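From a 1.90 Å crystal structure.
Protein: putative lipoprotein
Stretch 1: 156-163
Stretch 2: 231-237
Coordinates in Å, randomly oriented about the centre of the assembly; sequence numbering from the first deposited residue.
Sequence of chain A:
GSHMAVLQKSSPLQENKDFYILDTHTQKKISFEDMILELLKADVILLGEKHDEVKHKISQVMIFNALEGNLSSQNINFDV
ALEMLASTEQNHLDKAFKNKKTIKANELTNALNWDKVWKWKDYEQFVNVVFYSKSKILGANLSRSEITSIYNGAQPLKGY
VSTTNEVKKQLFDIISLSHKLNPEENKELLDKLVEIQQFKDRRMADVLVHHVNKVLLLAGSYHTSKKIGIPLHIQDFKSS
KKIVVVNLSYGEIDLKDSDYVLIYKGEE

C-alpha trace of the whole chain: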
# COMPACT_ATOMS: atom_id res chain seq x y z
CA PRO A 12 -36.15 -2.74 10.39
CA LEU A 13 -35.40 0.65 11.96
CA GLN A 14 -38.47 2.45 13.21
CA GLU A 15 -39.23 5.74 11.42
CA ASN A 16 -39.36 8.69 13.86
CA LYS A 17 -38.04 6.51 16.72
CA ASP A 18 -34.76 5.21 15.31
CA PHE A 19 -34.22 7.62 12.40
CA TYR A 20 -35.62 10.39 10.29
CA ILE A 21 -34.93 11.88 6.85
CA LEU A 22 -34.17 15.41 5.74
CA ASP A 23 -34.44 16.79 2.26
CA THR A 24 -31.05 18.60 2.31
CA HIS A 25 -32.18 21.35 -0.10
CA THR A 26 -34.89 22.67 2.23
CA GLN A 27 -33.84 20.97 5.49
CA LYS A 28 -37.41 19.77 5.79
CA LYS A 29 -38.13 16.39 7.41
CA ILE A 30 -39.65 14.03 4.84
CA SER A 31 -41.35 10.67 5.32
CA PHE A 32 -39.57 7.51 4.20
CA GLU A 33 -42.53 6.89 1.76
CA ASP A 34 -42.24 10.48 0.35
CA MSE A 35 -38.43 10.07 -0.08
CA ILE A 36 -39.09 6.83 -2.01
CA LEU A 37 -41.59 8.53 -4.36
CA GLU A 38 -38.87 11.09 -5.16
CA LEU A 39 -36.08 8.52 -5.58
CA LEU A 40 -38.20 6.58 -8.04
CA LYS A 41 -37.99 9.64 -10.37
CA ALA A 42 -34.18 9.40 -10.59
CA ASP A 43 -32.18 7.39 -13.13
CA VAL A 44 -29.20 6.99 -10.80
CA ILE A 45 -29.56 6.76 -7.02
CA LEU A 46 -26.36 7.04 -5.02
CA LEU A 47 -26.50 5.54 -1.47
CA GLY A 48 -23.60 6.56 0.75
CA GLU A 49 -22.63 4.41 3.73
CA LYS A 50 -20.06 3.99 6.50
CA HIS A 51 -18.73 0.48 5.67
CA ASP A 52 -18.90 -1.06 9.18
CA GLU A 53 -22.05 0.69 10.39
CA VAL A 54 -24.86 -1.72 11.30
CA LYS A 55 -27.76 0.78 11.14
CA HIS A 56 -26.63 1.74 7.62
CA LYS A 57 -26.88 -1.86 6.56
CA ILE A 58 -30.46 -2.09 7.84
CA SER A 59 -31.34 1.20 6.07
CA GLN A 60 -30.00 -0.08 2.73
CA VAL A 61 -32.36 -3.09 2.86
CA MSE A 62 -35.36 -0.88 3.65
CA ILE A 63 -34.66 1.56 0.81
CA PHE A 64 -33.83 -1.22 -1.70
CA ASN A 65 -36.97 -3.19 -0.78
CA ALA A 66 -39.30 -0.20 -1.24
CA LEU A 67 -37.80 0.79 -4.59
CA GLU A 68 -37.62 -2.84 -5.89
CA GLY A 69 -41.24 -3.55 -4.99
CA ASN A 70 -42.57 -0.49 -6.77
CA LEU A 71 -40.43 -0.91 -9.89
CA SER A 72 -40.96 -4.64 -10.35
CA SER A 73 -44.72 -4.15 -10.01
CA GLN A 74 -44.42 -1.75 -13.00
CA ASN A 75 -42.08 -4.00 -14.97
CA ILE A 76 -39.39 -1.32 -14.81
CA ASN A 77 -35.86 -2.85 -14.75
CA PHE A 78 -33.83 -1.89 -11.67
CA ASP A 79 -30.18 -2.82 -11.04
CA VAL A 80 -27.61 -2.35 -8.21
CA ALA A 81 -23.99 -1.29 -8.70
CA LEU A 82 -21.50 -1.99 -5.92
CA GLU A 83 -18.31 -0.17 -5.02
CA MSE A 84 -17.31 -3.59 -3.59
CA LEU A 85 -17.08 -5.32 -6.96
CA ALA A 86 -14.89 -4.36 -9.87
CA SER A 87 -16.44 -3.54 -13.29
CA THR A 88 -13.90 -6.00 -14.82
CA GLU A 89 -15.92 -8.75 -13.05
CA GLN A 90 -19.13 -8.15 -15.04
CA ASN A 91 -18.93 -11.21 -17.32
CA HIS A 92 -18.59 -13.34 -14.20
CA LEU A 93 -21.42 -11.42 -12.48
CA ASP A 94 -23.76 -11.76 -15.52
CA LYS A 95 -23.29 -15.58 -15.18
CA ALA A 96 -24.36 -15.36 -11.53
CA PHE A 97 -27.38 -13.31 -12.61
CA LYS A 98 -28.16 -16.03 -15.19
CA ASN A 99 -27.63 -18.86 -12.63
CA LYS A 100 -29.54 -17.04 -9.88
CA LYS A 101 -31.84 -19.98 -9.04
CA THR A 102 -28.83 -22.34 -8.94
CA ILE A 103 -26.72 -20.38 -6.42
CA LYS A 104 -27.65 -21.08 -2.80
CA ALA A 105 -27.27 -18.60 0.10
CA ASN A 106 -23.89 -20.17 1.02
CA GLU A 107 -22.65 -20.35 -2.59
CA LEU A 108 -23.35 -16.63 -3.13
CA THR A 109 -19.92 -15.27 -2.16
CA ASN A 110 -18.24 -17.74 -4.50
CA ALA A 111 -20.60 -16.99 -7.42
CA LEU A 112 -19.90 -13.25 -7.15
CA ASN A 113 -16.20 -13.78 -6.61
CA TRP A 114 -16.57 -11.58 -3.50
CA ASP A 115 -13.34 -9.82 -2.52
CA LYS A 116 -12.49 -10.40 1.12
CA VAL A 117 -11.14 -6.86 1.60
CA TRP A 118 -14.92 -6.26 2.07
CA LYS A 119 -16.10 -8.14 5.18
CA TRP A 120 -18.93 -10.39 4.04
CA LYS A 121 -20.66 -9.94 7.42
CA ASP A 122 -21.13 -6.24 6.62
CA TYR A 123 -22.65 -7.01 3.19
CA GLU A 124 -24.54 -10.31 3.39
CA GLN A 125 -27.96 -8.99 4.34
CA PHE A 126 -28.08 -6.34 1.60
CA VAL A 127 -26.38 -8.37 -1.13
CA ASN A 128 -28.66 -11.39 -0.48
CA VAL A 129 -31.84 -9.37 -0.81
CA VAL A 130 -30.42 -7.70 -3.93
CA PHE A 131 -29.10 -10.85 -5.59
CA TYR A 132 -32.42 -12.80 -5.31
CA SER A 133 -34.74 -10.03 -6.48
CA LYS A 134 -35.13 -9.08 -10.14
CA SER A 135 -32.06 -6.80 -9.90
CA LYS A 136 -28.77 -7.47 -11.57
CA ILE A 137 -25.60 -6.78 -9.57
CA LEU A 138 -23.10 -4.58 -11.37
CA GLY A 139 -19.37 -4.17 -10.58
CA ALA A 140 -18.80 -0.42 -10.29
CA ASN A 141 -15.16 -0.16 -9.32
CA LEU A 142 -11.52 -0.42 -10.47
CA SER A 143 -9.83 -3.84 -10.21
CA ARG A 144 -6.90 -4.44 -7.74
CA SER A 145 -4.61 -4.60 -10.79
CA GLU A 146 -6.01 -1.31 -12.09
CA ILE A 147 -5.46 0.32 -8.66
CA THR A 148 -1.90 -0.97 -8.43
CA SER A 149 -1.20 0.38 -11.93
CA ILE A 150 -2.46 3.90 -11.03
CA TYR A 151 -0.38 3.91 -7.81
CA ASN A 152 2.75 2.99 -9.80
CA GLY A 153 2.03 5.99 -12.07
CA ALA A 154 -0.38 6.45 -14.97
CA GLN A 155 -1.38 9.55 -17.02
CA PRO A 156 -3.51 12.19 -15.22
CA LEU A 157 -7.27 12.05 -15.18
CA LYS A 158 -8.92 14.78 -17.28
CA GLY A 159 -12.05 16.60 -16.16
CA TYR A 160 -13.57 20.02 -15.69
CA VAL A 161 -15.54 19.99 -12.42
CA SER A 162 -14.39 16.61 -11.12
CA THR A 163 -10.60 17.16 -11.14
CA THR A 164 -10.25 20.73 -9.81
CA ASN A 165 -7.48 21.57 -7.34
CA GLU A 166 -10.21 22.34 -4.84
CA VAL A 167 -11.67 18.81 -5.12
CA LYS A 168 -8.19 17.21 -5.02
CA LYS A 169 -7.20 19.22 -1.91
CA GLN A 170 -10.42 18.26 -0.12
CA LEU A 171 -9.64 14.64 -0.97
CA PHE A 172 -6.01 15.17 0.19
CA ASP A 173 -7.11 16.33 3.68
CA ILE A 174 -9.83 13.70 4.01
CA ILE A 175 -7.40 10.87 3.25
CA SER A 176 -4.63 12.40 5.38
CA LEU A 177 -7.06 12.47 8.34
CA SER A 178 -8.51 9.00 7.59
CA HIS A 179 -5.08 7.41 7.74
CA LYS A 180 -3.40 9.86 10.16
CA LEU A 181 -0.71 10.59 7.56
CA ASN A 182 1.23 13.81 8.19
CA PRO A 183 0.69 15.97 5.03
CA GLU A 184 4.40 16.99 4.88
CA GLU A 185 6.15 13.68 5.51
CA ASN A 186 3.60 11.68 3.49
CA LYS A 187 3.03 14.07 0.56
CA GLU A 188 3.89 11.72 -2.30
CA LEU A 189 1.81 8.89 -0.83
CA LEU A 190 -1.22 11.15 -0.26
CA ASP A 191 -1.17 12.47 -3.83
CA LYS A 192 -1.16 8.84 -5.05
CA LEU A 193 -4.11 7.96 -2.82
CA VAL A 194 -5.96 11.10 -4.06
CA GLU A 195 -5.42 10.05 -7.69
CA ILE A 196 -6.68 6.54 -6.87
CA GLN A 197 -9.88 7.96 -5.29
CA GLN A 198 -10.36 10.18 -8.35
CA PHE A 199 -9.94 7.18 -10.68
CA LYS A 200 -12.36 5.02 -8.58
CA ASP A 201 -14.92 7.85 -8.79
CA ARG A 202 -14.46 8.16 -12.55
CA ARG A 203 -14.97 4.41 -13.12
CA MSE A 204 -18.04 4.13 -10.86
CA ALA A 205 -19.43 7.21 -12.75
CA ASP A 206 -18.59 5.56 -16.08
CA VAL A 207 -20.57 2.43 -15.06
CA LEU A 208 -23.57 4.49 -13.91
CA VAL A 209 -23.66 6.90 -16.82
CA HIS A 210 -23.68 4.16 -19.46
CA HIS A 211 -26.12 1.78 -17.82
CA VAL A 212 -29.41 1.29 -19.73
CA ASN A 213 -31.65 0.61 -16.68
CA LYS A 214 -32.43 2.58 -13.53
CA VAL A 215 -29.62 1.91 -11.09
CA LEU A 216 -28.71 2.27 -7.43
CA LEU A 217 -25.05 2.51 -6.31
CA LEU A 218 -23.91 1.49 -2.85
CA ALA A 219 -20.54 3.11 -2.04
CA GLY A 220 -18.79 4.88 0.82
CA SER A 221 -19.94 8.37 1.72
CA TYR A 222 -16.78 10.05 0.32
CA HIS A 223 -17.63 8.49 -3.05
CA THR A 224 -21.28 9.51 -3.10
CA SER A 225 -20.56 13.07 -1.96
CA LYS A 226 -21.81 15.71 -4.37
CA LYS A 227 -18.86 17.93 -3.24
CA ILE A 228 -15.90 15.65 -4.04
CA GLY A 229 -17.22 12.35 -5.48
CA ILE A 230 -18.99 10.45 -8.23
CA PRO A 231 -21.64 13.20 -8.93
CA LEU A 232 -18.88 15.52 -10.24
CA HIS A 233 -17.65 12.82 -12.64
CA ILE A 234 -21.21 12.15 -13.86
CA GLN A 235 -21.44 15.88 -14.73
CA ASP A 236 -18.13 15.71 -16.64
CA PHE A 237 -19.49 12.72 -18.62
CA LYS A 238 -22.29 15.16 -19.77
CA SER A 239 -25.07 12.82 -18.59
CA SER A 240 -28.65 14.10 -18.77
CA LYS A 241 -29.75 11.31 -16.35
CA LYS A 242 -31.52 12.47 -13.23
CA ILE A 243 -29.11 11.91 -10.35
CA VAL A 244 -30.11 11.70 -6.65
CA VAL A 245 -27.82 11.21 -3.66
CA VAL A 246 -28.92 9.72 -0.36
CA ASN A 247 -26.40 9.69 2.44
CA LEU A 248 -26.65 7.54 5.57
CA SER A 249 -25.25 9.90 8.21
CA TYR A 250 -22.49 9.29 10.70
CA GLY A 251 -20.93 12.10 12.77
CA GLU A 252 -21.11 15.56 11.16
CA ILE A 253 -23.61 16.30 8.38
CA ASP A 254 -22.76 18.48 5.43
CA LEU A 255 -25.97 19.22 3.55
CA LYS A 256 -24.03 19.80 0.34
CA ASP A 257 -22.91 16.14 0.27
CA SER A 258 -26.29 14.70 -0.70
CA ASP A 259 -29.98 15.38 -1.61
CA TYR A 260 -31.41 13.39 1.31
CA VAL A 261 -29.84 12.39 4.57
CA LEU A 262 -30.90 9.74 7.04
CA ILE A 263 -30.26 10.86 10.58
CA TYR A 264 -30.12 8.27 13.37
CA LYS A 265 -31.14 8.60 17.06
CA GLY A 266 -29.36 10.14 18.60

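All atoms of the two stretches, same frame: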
# COMPACT_ATOMS: atom_id res chain seq x y z
N PRO A 156 -2.51 11.47 -15.99
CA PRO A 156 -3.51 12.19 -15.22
C PRO A 156 -4.92 12.13 -15.80
O PRO A 156 -5.12 12.23 -17.01
CB PRO A 156 -3.01 13.64 -15.23
CG PRO A 156 -1.57 13.53 -15.45
CD PRO A 156 -1.40 12.36 -16.38
N LEU A 157 -5.87 11.97 -14.89
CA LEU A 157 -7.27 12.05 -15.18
C LEU A 157 -7.66 13.46 -15.65
O LEU A 157 -7.32 14.46 -15.01
CB LEU A 157 -8.04 11.68 -13.91
CG LEU A 157 -9.44 11.14 -14.12
CD1 LEU A 157 -9.38 9.77 -14.77
CD2 LEU A 157 -10.17 11.11 -12.77
N LYS A 158 -8.37 13.53 -16.77
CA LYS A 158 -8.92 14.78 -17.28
C LYS A 158 -10.36 14.98 -16.81
O LYS A 158 -11.11 14.03 -16.61
CB LYS A 158 -8.83 14.85 -18.81
CG LYS A 158 -7.39 14.89 -19.36
CD LYS A 158 -7.37 14.52 -20.84
CE LYS A 158 -5.97 14.03 -21.25
NZ LYS A 158 -6.04 13.06 -22.40
N GLY A 159 -10.73 16.24 -16.65
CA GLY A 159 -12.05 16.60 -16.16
C GLY A 159 -12.12 18.11 -16.12
O GLY A 159 -11.11 18.80 -16.38
N TYR A 160 -13.31 18.60 -15.81
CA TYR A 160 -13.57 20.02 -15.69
C TYR A 160 -14.00 20.30 -14.26
O TYR A 160 -13.28 20.95 -13.52
CB TYR A 160 -14.60 20.48 -16.72
CG TYR A 160 -14.93 21.95 -16.59
CD1 TYR A 160 -13.94 22.92 -16.78
CD2 TYR A 160 -16.22 22.36 -16.26
CE1 TYR A 160 -14.24 24.29 -16.65
CE2 TYR A 160 -16.53 23.72 -16.13
CZ TYR A 160 -15.54 24.68 -16.32
OH TYR A 160 -15.84 26.02 -16.18
N VAL A 161 -15.15 19.78 -13.83
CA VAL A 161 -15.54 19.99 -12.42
C VAL A 161 -15.04 18.91 -11.47
O VAL A 161 -14.98 19.13 -10.26
CB VAL A 161 -17.07 20.16 -12.23
CG1 VAL A 161 -17.59 21.37 -13.06
CG2 VAL A 161 -17.80 18.87 -12.55
N SER A 162 -14.72 17.73 -12.00
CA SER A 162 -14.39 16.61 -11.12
C SER A 162 -12.93 16.56 -10.68
O SER A 162 -12.61 15.88 -9.72
CB SER A 162 -14.79 15.25 -11.75
OG SER A 162 -13.98 14.98 -12.87
N THR A 163 -12.06 17.28 -11.38
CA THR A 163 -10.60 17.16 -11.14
C THR A 163 -9.96 18.47 -10.71
O THR A 163 -8.75 18.63 -10.84
CB THR A 163 -9.88 16.67 -12.41
OG1 THR A 163 -10.31 17.48 -13.52
CG2 THR A 163 -10.23 15.22 -12.70
N PRO A 231 -20.79 12.20 -8.23
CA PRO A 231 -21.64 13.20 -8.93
C PRO A 231 -20.90 14.21 -9.83
O PRO A 231 -21.40 14.56 -10.90
CB PRO A 231 -22.39 13.89 -7.78
CG PRO A 231 -22.53 12.80 -6.73
CD PRO A 231 -21.16 12.10 -6.80
N LEU A 232 -19.69 14.63 -9.42
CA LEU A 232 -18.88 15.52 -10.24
C LEU A 232 -18.45 14.86 -11.55
O LEU A 232 -18.41 15.50 -12.60
CB LEU A 232 -17.62 15.96 -9.49
CG LEU A 232 -17.82 16.64 -8.13
CD1 LEU A 232 -16.45 16.88 -7.46
CD2 LEU A 232 -18.60 17.95 -8.33
N HIS A 233 -18.15 13.57 -11.48
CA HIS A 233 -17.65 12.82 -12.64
C HIS A 233 -18.80 12.55 -13.59
O HIS A 233 -18.63 12.67 -14.81
CB HIS A 233 -16.95 11.52 -12.22
CG HIS A 233 -15.74 11.75 -11.36
ND1 HIS A 233 -14.46 11.71 -11.86
CD2 HIS A 233 -15.62 12.04 -10.04
CE1 HIS A 233 -13.60 11.97 -10.89
NE2 HIS A 233 -14.28 12.17 -9.78
N ILE A 234 -19.98 12.26 -13.03
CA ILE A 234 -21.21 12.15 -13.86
C ILE A 234 -21.45 13.42 -14.68
O ILE A 234 -21.75 13.36 -15.87
CB ILE A 234 -22.46 11.77 -13.00
CG1 ILE A 234 -22.30 10.35 -12.43
CG2 ILE A 234 -23.80 11.93 -13.81
CD1 ILE A 234 -23.40 9.96 -11.40
N GLN A 235 -21.31 14.59 -14.05
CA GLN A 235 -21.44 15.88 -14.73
C GLN A 235 -20.47 16.01 -15.88
O GLN A 235 -20.86 16.45 -16.97
CB GLN A 235 -21.17 17.05 -13.78
CG GLN A 235 -22.21 17.22 -12.68
CD GLN A 235 -21.92 18.44 -11.81
OE1 GLN A 235 -21.85 18.33 -10.59
NE2 GLN A 235 -21.77 19.62 -12.45
N ASP A 236 -19.20 15.66 -15.62
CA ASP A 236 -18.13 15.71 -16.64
C ASP A 236 -18.38 14.75 -17.80
O ASP A 236 -17.97 15.05 -18.94
CB ASP A 236 -16.74 15.46 -16.04
CG ASP A 236 -16.14 16.71 -15.33
OD1 ASP A 236 -16.69 17.83 -15.46
OD2 ASP A 236 -15.11 16.55 -14.64
N PHE A 237 -19.03 13.61 -17.54
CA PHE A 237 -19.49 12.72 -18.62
C PHE A 237 -20.62 13.32 -19.50
O PHE A 237 -20.99 12.70 -20.52
CB PHE A 237 -19.92 11.33 -18.06
CG PHE A 237 -18.79 10.31 -17.93
CD1 PHE A 237 -18.14 9.81 -19.06
CD2 PHE A 237 -18.40 9.83 -16.69
CE1 PHE A 237 -17.13 8.88 -18.93
CE2 PHE A 237 -17.39 8.89 -16.55
CZ PHE A 237 -16.75 8.42 -17.67

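A single carboxylate, that of Asp236, gathers four hydrogen bonds from three consecutive residues of an irregular loop, and this cluster is the centre of the contact between the two stretches. Tyr160 N donates to Asp236 OD2 at 3.0 Å, Val161 N to Asp236 OD1 at 3.0 Å, and Ser162 N again to Asp236 OD2 at 2.9 Å. The fourth bond, from Ser162 OG to Asp236 OD2, is the shortest at 2.6 Å. OD2 therefore accepts three of the four, while OD1 takes the amide of Val161 in a nearly straight bond, with an N-H...O angle of 165°.

This arrangement depends on the shape of the loop. Stretch 1 forms neither helix nor strand; from an extended Gly159 (phi/psi -179/174) it turns through Tyr160, Val161 and Ser162 so that their successive amides converge on one carboxylate. Aspartate suits the site because its two oxygens lie on a short side chain, held here with chi1 in the m well and its CA-to-CB bond directed toward the loop. Its own backbone is anchored in the helix, where Asp236 N donates to Leu232 O at 3.1 Å.

Gly159 passes close beside the carboxylate, with Gly159 CA lying 3.4 Å from Asp236 OD2. A CB modelled on Gly159 would come within 2.8 Å of Asp236 OD2 and 2.7 Å of Ser162 OG, so the absence of a side chain leaves room for both the acceptor and the hydroxyl. Tyr160, by contrast, contributes chiefly through its backbone: the end of its side chain leads away from the helix, and the residue remains exposed.

Ser162 is buried and packs against the helix as well as bonding to it. Its CA-to-CB bond points toward stretch 2, and the p rotamer brings OG to Asp236. Ser162 CB sits 3.5 Å from the centroid of the His233 ring, only 5° off the ring normal, giving a CH-pi contact over the face. Ser162 CB is also 3.7 Å from Leu232 CB; here the backbones also draw near, with Ser162 CA 4.7 Å from Leu232 CA. Leu157 reaches the edge of the imidazole, near its plane, with Leu157 CD2 4.0 Å from His233 CE1. The ring thus meets a face contact and an edge contact from the same loop, although the CA-to-CB bond of His233 itself points sideways.

Val161 adds a methyl group to the contact while its backbone amide engages Asp236. Val161 CG2 lies 3.3 Å from Asp236 OD1 and 3.4 Å from Leu232 O, and also packs 4.2 Å from Leu232 CB and 4.0 Å from Gln235 CB. Together the stretches bury 371 Å², with Asp236, Val161 and Ser162 covered most extensively. The contact is small but well organised: a carboxylate that accepts four hydrogen bonds from the loop, bordered by aliphatic and aromatic packing.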